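Local coordinates for protein ectonucleoside triphosphate diphosphohydrolase 4 (PDB 6WG5) that belongs to the GDA1/CD39 family of nucleoside phosphatases, whose fold is related to that of actin and its ATPase relatives, at residues Gln21-Leu24 with Ala25-Asp29; Leu161-Asp164 with Ser165-Glu168; Ala415-Trp418 with Ser419-Arg422. All coordinates share one frame; numbering follows the deposited sequence.

The three contacts are local ones, each made between side chains a few residues apart on a continuous run of chain, and they follow one another in sequence without touching. Contact 1 is the last turns of helix 18-28 near the N-terminus; contact 2 is the turn that leads into strand 167-169; contact 3 is the start of helix 418-427. The centres of contacts 1 and 2 are about 34 Å apart, whereas contacts 2 and 3, about 55 Å apart between centres, lie on opposite sides of the chain's centre. Contacts 1 and 3 are surface features, while contact 2 is partly buried and reaches into the six-stranded sheet that holds strand 127-131.

Contact 1. Residues Gln21-Leu24 with Ala25-Asp29; sequences QRYL and ARVTD
Leu24 and Thr28 make the tight part of this C-terminal stretch of helix 18-28. Two donors of Thr28 grip the carbonyl oxygen of Leu24 from opposite faces of its plane: the backbone N at 3.2 Å from Leu24 O, and the hydroxyl OG1 at 2.9 Å from Leu24 O. The hydroxyl gets there because chi1 of Thr28 (64°) places OG1 between the backbone N and the carbonyl carbon, folded back over the previous turn; CG2 comes against the leucine at a slant, 3.9 Å from Leu24 CD1. One turn earlier the backbone carries on in the same i to i+4 pattern, with Ala25 N bonded to Gln21 O and Arg26 N to Arg22 O. This threonine bond back to the preceding turn is a common helix feature, here one residue before Asp29 leaves helical geometry.

Between Tyr23 and Val27 apolar contact alone joins the side chains. The two run out from the helix together, and CG2 of Val27 lies 4.0 Å from Tyr23 CE1, obliquely to the ring, and 3.3 Å from Tyr23 O. The doubly bonded Leu24-Thr28 flank is itself solvent-exposed, whereas Val27 and Arg26 are partly covered.

Arg22 is turned inward to the chain, where it meets Glu191 in a salt bridge and the carbonyl oxygen of Val186 at the end of helix 172-186. On another flank, Tyr23 and Val27 rest on Asp474 and Arg26 touches Tyr473 and Lys475, in the loop between strand 466-468 and helix 479-487.

Contact 2. Residues Leu161-Asp164 with Ser165-Glu168; sequences LFSD and SHAE
Phe162 and His166 are set head to tail, so that the phenyl ring meets His166 CB and the imidazole meets Phe162 CA, rather than ring meeting ring. The imidazole lies against the backbone of the phenylalanine: Phe162 CA stands over one of its faces in a CH-pi contact, 4.2 Å from the centroid of the His166 ring and 22° off the ring normal. In return the phenyl ring runs along the histidine's CB, with Phe162 CD2 3.6 Å from His166 CB, and its far end continues to Ala167, where Phe162 CZ lies 3.7 Å from Ala167 CB; both methylene and methyl approach this ring obliquely. With CG of Phe162 anti to its own nitrogen (chi1 -162°), the ring is carried forward, beside the residue's own carbonyl carbon, toward His166 and Ala167.

Ser163 borders the imidazole as well, its CB 3.7 Å from His166 CD2. The backbone of the turn closes as a short 3-10 turn, in which His166 N donates to Ser163 O over 3.0 Å. A weak bond from Ala167 N to Asp164 O, at 3.4 Å, extends it. The histidine's rotation is further fixed by ND1, which is hydrogen-bonded to the carbonyl oxygen of Leu127, and by a ring stack with Tyr128.

The turn thus joins the loop after helix 140-157 to strand 167-169, which runs parallel to strand 127-131. Phe162 is wedged between the two elements, touching Leu151 and Ile154 of the helix and Leu127 and Ile129 of the strand.

Contact 3. Residues Ala415-Trp418 with Ser419-Arg422; sequences ATKW and SILR
Thr416, just before helix 418-427, meets Leu421 of its first turn, and the leucine, followed outward, shows how the turn is packed. Its CB lies 3.6 Å from Trp418 O. Chi1 of -64° sets CG beside the backbone nitrogen and over the N-cap residue, 3.6 Å from Lys417 O and close to the threonine methyl. At the tip the two methyls divide: CD1 comes to 3.7 Å from Thr416 O, with the indole of Trp418 more distant and oblique to it, while CD2 touches the threonine side chain itself, 3.7 Å from Thr416 CG2. That same threonine methyl meets Ile420, whose CG2 is 3.6 Å from Thr416 CG2, the two side chains crossing at about a right angle. Thr416 therefore turns its methyl to both aliphatic residues and its hydroxyl elsewhere, OG1 being hydrogen-bonded to the carbonyl oxygen of Asp412 in the preceding helix.

The backbone begins its regular pattern here. Leu421 N donates to Lys417 O with an N-H...O angle of 170°, and Arg422 N to Trp418 O over 2.7 Å. The arginine chain runs out along the indole, with CD of Arg422 4.1 Å from Trp418 CZ2; the ring and guanidinium planes are 72° apart, and NH1 of the arginine reaches Asp426 in a salt bridge one turn on.

Trp418 also rests on Pro323 and on Leu439 of helix 436-456. The chemistry is thus divided: the buried leucine has apolar contact with Thr416 and packs over carbonyl oxygens, with Pro323 and Tyr430 adding cover, while Thr416 OG1 bonds to Asp412 O and Arg422 NH1 to Asp426, a salt bridge that probably offsets the arginine's charge.

Contact 1. Residues Gln21-Leu24 with Ala25-Asp29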
ATOM      1  N   GLN A  21      19.122 -11.574  12.163  1.00 57.71           N
ATOM      2  CA  GLN A  21      18.800 -11.319  13.562  1.00 62.55           C
ATOM      3  C   GLN A  21      17.515 -10.509  13.682  1.00 61.20           C
ATOM      4  O   GLN A  21      16.622 -10.850  14.465  1.00 62.42           O
ATOM      5  CB  GLN A  21      19.958 -10.597  14.249  1.00 71.79           C
ATOM      6  CG  GLN A  21      19.895 -10.660  15.767  1.00 80.26           C
ATOM      7  CD  GLN A  21      20.492  -9.436  16.432  1.00 90.70           C
ATOM      8  OE1 GLN A  21      21.618  -9.037  16.135  1.00 94.07           O
ATOM      9  NE2 GLN A  21      19.731  -8.828  17.337  1.00 95.97           N
ATOM     10  N   ARG A  22      17.408  -9.423  12.913  1.00 59.38           N
ATOM     11  CA  ARG A  22      16.177  -8.641  12.911  0.51 57.75           C
ATOM     12  C   ARG A  22      14.996  -9.486  12.451  1.00 55.38           C
ATOM     13  O   ARG A  22      13.918  -9.442  13.056  1.00 54.10           O
ATOM     14  CB  ARG A  22      16.335  -7.407  12.020  0.51 55.54           C
ATOM     15  CG  ARG A  22      15.137  -6.467  12.054  0.51 51.72           C
ATOM     16  CD  ARG A  22      15.433  -5.143  11.362  0.51 48.95           C
ATOM     17  NE  ARG A  22      14.389  -4.154  11.618  0.51 45.63           N
ATOM     18  CZ  ARG A  22      14.341  -3.369  12.691  0.51 42.00           C
ATOM     19  NH1 ARG A  22      15.281  -3.446  13.625  0.51 40.64           N
ATOM     20  NH2 ARG A  22      13.349  -2.501  12.833  0.51 40.30           N
ATOM     21  N   TYR A  23      15.183 -10.266  11.385  1.00 69.19           N
ATOM     22  CA  TYR A  23      14.151 -11.194  10.939  1.00 68.97           C
ATOM     23  C   TYR A  23      13.767 -12.153  12.058  1.00 66.84           C
ATOM     24  O   TYR A  23      12.581 -12.427  12.276  1.00 63.60           O
ATOM     25  CB  TYR A  23      14.663 -11.949   9.709  1.00 73.39           C
ATOM     26  CG  TYR A  23      13.866 -13.162   9.270  1.00 77.23           C
ATOM     27  CD1 TYR A  23      12.490 -13.242   9.455  1.00 73.23           C
ATOM     28  CD2 TYR A  23      14.505 -14.231   8.651  1.00 85.12           C
ATOM     29  CE1 TYR A  23      11.777 -14.359   9.042  1.00 81.92           C
ATOM     30  CE2 TYR A  23      13.805 -15.347   8.237  1.00 88.00           C
ATOM     31  CZ  TYR A  23      12.444 -15.408   8.433  1.00 87.84           C
ATOM     32  OH  TYR A  23      11.755 -16.524   8.015  1.00 86.85           O
ATOM     33  N   LEU A  24      14.761 -12.656  12.793  1.00 49.87           N
ATOM     34  CA  LEU A  24      14.490 -13.597  13.874  1.00 47.04           C
ATOM     35  C   LEU A  24      13.901 -12.898  15.094  1.00 45.66           C
ATOM     36  O   LEU A  24      13.082 -13.488  15.809  1.00 44.17           O
ATOM     37  CB  LEU A  24      15.777 -14.333  14.245  1.00 45.06           C
ATOM     38  CG  LEU A  24      15.690 -15.513  15.213  1.00 46.81           C
ATOM     39  CD1 LEU A  24      14.661 -16.536  14.762  1.00 47.84           C
ATOM     40  CD2 LEU A  24      17.060 -16.159  15.336  1.00 48.09           C
ATOM     41  N   ALA A  25      14.296 -11.649  15.345  1.00 65.77           N
ATOM     42  CA  ALA A  25      13.803 -10.933  16.519  1.00 72.66           C
ATOM     43  C   ALA A  25      12.312 -10.646  16.408  1.00 76.40           C
ATOM     44  O   ALA A  25      11.555 -10.864  17.360  1.00 68.79           O
ATOM     45  CB  ALA A  25      14.586  -9.633  16.707  1.00 73.81           C
ATOM     46  N   ARG A  26      11.866 -10.153  15.250  1.00 96.39           N
ATOM     47  CA  ARG A  26      10.464  -9.778  15.107  1.00101.04           C
ATOM     48  C   ARG A  26       9.539 -10.985  15.204  1.00107.82           C
ATOM     49  O   ARG A  26       8.400 -10.853  15.665  1.00104.13           O
ATOM     50  CB  ARG A  26      10.245  -9.053  13.781  1.00102.49           C
ATOM     51  CG  ARG A  26       8.818  -8.564  13.592  1.00108.36           C
ATOM     52  CD  ARG A  26       8.743  -7.380  12.639  1.00108.34           C
ATOM     53  NE  ARG A  26       7.404  -6.794  12.616  1.00110.92           N
ATOM     54  CZ  ARG A  26       7.032  -5.717  13.304  1.00114.03           C
ATOM     55  NH1 ARG A  26       5.784  -5.275  13.209  1.00117.28           N
ATOM     56  NH2 ARG A  26       7.894  -5.072  14.081  1.00111.02           N
ATOM     57  N   VAL A  27      10.004 -12.161  14.786  1.00 76.95           N
ATOM     58  CA  VAL A  27       9.150 -13.343  14.784  1.00 80.90           C
ATOM     59  C   VAL A  27       9.029 -13.934  16.184  1.00 69.02           C
ATOM     60  O   VAL A  27       7.966 -14.438  16.562  1.00 84.83           O
ATOM     61  CB  VAL A  27       9.691 -14.377  13.779  1.00 80.24           C
ATOM     62  CG1 VAL A  27       8.923 -15.694  13.886  1.00 64.90           C
ATOM     63  CG2 VAL A  27       9.610 -13.827  12.364  1.00 82.10           C
ATOM     64  N   THR A  28      10.105 -13.895  16.970  1.00103.14           N
ATOM     65  CA  THR A  28      10.133 -14.580  18.257  1.00105.36           C
ATOM     66  C   THR A  28       9.881 -13.661  19.445  1.00 97.19           C
ATOM     67  O   THR A  28       9.465 -14.148  20.501  1.00 94.26           O
ATOM     68  CB  THR A  28      11.482 -15.284  18.453  1.00 80.80           C
ATOM     69  OG1 THR A  28      12.532 -14.309  18.497  1.00 62.51           O
ATOM     70  CG2 THR A  28      11.741 -16.264  17.315  1.00 65.50           C
ATOM     71  N   ASP A  29      10.123 -12.356  19.310  1.00110.72           N
ATOM     72  CA  ASP A  29       9.848 -11.407  20.390  1.00 99.18           C
ATOM     73  C   ASP A  29       8.370 -11.031  20.329  1.00 88.95           C
ATOM     74  O   ASP A  29       7.973  -9.981  19.817  1.00 91.05           O
ATOM     75  CB  ASP A  29      10.751 -10.185  20.286  1.00 98.04           C
ATOM     76  CG  ASP A  29      12.184 -10.483  20.693  1.00 99.13           C
ATOM     77  OD1 ASP A  29      12.383 -11.330  21.591  1.00 97.86           O
ATOM     78  OD2 ASP A  29      13.108  -9.872  20.118  1.00102.31           O
TER

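Contact 2. Residues Leu161-Asp164 with Ser165-Glu168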
ATOM      1  N   LEU A 161      -6.228  11.235  24.738  1.00 50.91           N
ATOM      2  CA  LEU A 161      -5.928  12.522  24.115  1.00 51.93           C
ATOM      3  C   LEU A 161      -6.583  12.563  22.742  1.00 52.10           C
ATOM      4  O   LEU A 161      -6.139  11.879  21.814  1.00 54.77           O
ATOM      5  CB  LEU A 161      -4.421  12.732  23.999  1.00 49.31           C
ATOM      6  CG  LEU A 161      -3.596  12.784  25.283  1.00 54.93           C
ATOM      7  CD1 LEU A 161      -2.119  12.884  24.936  1.00 54.93           C
ATOM      8  CD2 LEU A 161      -4.016  13.949  26.164  1.00 58.60           C
ATOM      9  N   PHE A 162      -7.639  13.361  22.605  1.00 50.23           N
ATOM     10  CA  PHE A 162      -8.417  13.407  21.374  1.00 54.66           C
ATOM     11  C   PHE A 162      -8.819  14.850  21.109  1.00 60.61           C
ATOM     12  O   PHE A 162      -9.536  15.453  21.912  1.00 65.12           O
ATOM     13  CB  PHE A 162      -9.650  12.503  21.478  1.00 56.88           C
ATOM     14  CG  PHE A 162     -10.257  12.146  20.153  1.00 55.76           C
ATOM     15  CD1 PHE A 162     -11.558  12.514  19.850  1.00 57.25           C
ATOM     16  CD2 PHE A 162      -9.528  11.442  19.211  1.00 52.34           C
ATOM     17  CE1 PHE A 162     -12.119  12.184  18.633  1.00 57.79           C
ATOM     18  CE2 PHE A 162     -10.084  11.111  17.992  1.00 55.22           C
ATOM     19  CZ  PHE A 162     -11.381  11.482  17.702  1.00 57.71           C
ATOM     20  N   SER A 163      -8.354  15.396  19.988  1.00 71.07           N
ATOM     21  CA  SER A 163      -8.605  16.780  19.614  1.00 72.12           C
ATOM     22  C   SER A 163      -9.062  16.833  18.160  1.00 74.78           C
ATOM     23  O   SER A 163      -9.205  15.804  17.491  1.00 74.81           O
ATOM     24  CB  SER A 163      -7.354  17.643  19.821  1.00 72.92           C
ATOM     25  OG  SER A 163      -6.925  17.600  21.170  1.00 76.42           O
ATOM     26  N   ASP A 164      -9.288  18.055  17.671  1.00 82.09           N
ATOM     27  CA  ASP A 164      -9.749  18.244  16.299  1.00 85.83           C
ATOM     28  C   ASP A 164      -8.818  17.562  15.303  1.00 78.47           C
ATOM     29  O   ASP A 164      -9.268  16.873  14.381  1.00 77.08           O
ATOM     30  CB  ASP A 164      -9.861  19.739  15.994  1.00 92.90           C
ATOM     31  CG  ASP A 164     -10.130  20.018  14.527  1.00 98.07           C
ATOM     32  OD1 ASP A 164     -10.891  19.250  13.901  1.00101.76           O
ATOM     33  OD2 ASP A 164      -9.576  21.005  14.000  1.00 97.66           O
ATOM     34  N   SER A 165      -7.507  17.745  15.477  1.00 70.15           N
ATOM     35  CA  SER A 165      -6.541  17.181  14.542  1.00 66.87           C
ATOM     36  C   SER A 165      -6.478  15.660  14.609  1.00 63.93           C
ATOM     37  O   SER A 165      -5.956  15.034  13.681  1.00 64.79           O
ATOM     38  CB  SER A 165      -5.152  17.761  14.811  1.00 68.21           C
ATOM     39  OG  SER A 165      -4.816  17.670  16.184  1.00 71.21           O
ATOM     40  N   HIS A 166      -6.999  15.050  15.676  1.00 53.86           N
ATOM     41  CA  HIS A 166      -6.894  13.606  15.847  1.00 49.85           C
ATOM     42  C   HIS A 166      -7.905  12.837  15.007  1.00 49.36           C
ATOM     43  O   HIS A 166      -7.692  11.649  14.743  1.00 50.09           O
ATOM     44  CB  HIS A 166      -7.064  13.243  17.323  1.00 49.93           C
ATOM     45  CG  HIS A 166      -5.931  13.698  18.191  1.00 47.19           C
ATOM     46  ND1 HIS A 166      -5.214  12.835  18.993  1.00 49.55           N
ATOM     47  CD2 HIS A 166      -5.387  14.923  18.379  1.00 48.68           C
ATOM     48  CE1 HIS A 166      -4.280  13.511  19.638  1.00 50.88           C
ATOM     49  NE2 HIS A 166      -4.363  14.780  19.283  1.00 49.91           N
ATOM     50  N   ALA A 167      -8.993  13.476  14.587  1.00 63.17           N
ATOM     51  CA  ALA A 167      -9.984  12.868  13.707  1.00 68.44           C
ATOM     52  C   ALA A 167      -9.893  13.552  12.350  1.00 71.81           C
ATOM     53  O   ALA A 167     -10.042  14.775  12.258  1.00 75.57           O
ATOM     54  CB  ALA A 167     -11.391  12.997  14.288  1.00 69.50           C
ATOM     55  N   GLU A 168      -9.653  12.768  11.303  1.00 65.15           N
ATOM     56  CA  GLU A 168      -9.331  13.339  10.006  1.00 67.78           C
ATOM     57  C   GLU A 168      -9.603  12.318   8.912  1.00 65.14           C
ATOM     58  O   GLU A 168      -9.482  11.108   9.126  1.00 63.60           O
ATOM     59  CB  GLU A 168      -7.864  13.791   9.968  1.00 69.60           C
ATOM     60  CG  GLU A 168      -7.348  14.221   8.602  1.00 71.60           C
ATOM     61  CD  GLU A 168      -5.857  14.488   8.609  1.00 69.14           C
ATOM     62  OE1 GLU A 168      -5.350  15.074   7.627  1.00 68.26           O
ATOM     63  OE2 GLU A 168      -5.190  14.104   9.595  1.00 66.40           O
TER

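Contact 3. Residues Ala415-Trp418 with Ser419-Arg422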
ATOM      1  N   ALA A 415      -0.456 -21.611 -22.047  1.00 36.05           N
ATOM      2  CA  ALA A 415      -0.550 -22.564 -23.143  1.00 35.07           C
ATOM      3  C   ALA A 415      -1.070 -23.928 -22.705  1.00 39.11           C
ATOM      4  O   ALA A 415      -1.185 -24.824 -23.547  1.00 44.59           O
ATOM      5  CB  ALA A 415       0.820 -22.725 -23.807  1.00 35.38           C
ATOM      6  N   THR A 416      -1.387 -24.108 -21.424  1.00 41.81           N
ATOM      7  CA  THR A 416      -1.892 -25.377 -20.919  1.00 40.05           C
ATOM      8  C   THR A 416      -3.405 -25.426 -21.084  1.00 38.23           C
ATOM      9  O   THR A 416      -4.103 -24.471 -20.732  1.00 38.80           O
ATOM     10  CB  THR A 416      -1.514 -25.559 -19.447  1.00 39.39           C
ATOM     11  OG1 THR A 416      -0.091 -25.481 -19.303  1.00 43.33           O
ATOM     12  CG2 THR A 416      -1.998 -26.908 -18.920  1.00 38.51           C
ATOM     13  N   LYS A 417      -3.906 -26.541 -21.617  1.00 37.30           N
ATOM     14  CA  LYS A 417      -5.342 -26.701 -21.812  1.00 35.98           C
ATOM     15  C   LYS A 417      -6.094 -26.430 -20.517  1.00 33.83           C
ATOM     16  O   LYS A 417      -5.655 -26.818 -19.431  1.00 34.72           O
ATOM     17  CB  LYS A 417      -5.667 -28.112 -22.300  1.00 44.63           C
ATOM     18  CG  LYS A 417      -5.135 -28.454 -23.675  1.00 49.89           C
ATOM     19  CD  LYS A 417      -5.566 -29.861 -24.057  1.00 56.42           C
ATOM     20  CE  LYS A 417      -4.564 -30.537 -24.976  1.00 62.91           C
ATOM     21  NZ  LYS A 417      -4.645 -32.021 -24.856  1.00 69.08           N
ATOM     22  N   TRP A 418      -7.244 -25.768 -20.646  1.00 31.98           N
ATOM     23  CA  TRP A 418      -8.056 -25.445 -19.477  1.00 31.87           C
ATOM     24  C   TRP A 418      -8.399 -26.695 -18.674  1.00 34.73           C
ATOM     25  O   TRP A 418      -8.412 -26.664 -17.439  1.00 38.81           O
ATOM     26  CB  TRP A 418      -9.327 -24.722 -19.919  1.00 30.19           C
ATOM     27  CG  TRP A 418     -10.269 -24.403 -18.803  1.00 30.72           C
ATOM     28  CD1 TRP A 418     -11.535 -24.884 -18.635  1.00 28.56           C
ATOM     29  CD2 TRP A 418     -10.022 -23.531 -17.693  1.00 27.04           C
ATOM     30  NE1 TRP A 418     -12.092 -24.363 -17.493  1.00 34.34           N
ATOM     31  CE2 TRP A 418     -11.183 -23.530 -16.896  1.00 31.90           C
ATOM     32  CE3 TRP A 418      -8.931 -22.752 -17.296  1.00 28.98           C
ATOM     33  CZ2 TRP A 418     -11.285 -22.780 -15.725  1.00 30.09           C
ATOM     34  CZ3 TRP A 418      -9.034 -22.008 -16.134  1.00 28.15           C
ATOM     35  CH2 TRP A 418     -10.204 -22.027 -15.362  1.00 27.29           C
ATOM     36  N   SER A 419      -8.675 -27.808 -19.357  1.00 39.61           N
ATOM     37  CA  SER A 419      -9.047 -29.030 -18.651  1.00 40.96           C
ATOM     38  C   SER A 419      -7.895 -29.548 -17.799  1.00 40.87           C
ATOM     39  O   SER A 419      -8.110 -30.048 -16.690  1.00 43.82           O
ATOM     40  CB  SER A 419      -9.498 -30.094 -19.650  1.00 41.02           C
ATOM     41  OG  SER A 419      -8.480 -30.370 -20.594  1.00 44.02           O
ATOM     42  N   ILE A 420      -6.664 -29.440 -18.302  1.00 43.77           N
ATOM     43  CA  ILE A 420      -5.501 -29.853 -17.523  1.00 40.16           C
ATOM     44  C   ILE A 420      -5.338 -28.956 -16.302  1.00 41.70           C
ATOM     45  O   ILE A 420      -5.189 -29.439 -15.172  1.00 45.49           O
ATOM     46  CB  ILE A 420      -4.240 -29.846 -18.406  1.00 42.24           C
ATOM     47  CG1 ILE A 420      -4.389 -30.868 -19.539  1.00 45.77           C
ATOM     48  CG2 ILE A 420      -2.994 -30.141 -17.571  1.00 39.50           C
ATOM     49  CD1 ILE A 420      -3.306 -30.782 -20.595  1.00 48.95           C
ATOM     50  N   LEU A 421      -5.349 -27.637 -16.509  1.00 37.97           N
ATOM     51  CA  LEU A 421      -5.317 -26.708 -15.385  1.00 39.96           C
ATOM     52  C   LEU A 421      -6.434 -27.017 -14.399  1.00 37.62           C
ATOM     53  O   LEU A 421      -6.219 -27.064 -13.183  1.00 38.71           O
ATOM     54  CB  LEU A 421      -5.445 -25.268 -15.889  1.00 39.44           C
ATOM     55  CG  LEU A 421      -4.324 -24.737 -16.781  1.00 41.68           C
ATOM     56  CD1 LEU A 421      -4.667 -23.336 -17.259  1.00 41.07           C
ATOM     57  CD2 LEU A 421      -2.994 -24.745 -16.039  1.00 40.83           C
ATOM     58  N   ARG A 422      -7.641 -27.235 -14.919  1.00 32.93           N
ATOM     59  CA  ARG A 422      -8.782 -27.526 -14.063  1.00 34.93           C
ATOM     60  C   ARG A 422      -8.567 -28.815 -13.278  1.00 38.08           C
ATOM     61  O   ARG A 422      -8.894 -28.890 -12.087  1.00 42.72           O
ATOM     62  CB  ARG A 422     -10.044 -27.615 -14.920  1.00 39.17           C
ATOM     63  CG  ARG A 422     -11.335 -27.620 -14.140  1.00 40.90           C
ATOM     64  CD  ARG A 422     -11.628 -26.265 -13.536  1.00 39.86           C
ATOM     65  NE  ARG A 422     -12.943 -26.261 -12.907  1.00 48.28           N
ATOM     66  CZ  ARG A 422     -13.215 -26.846 -11.745  1.00 54.65           C
ATOM     67  NH1 ARG A 422     -12.258 -27.485 -11.080  1.00 54.03           N
ATOM     68  NH2 ARG A 422     -14.444 -26.795 -11.249  1.00 59.32           N
TER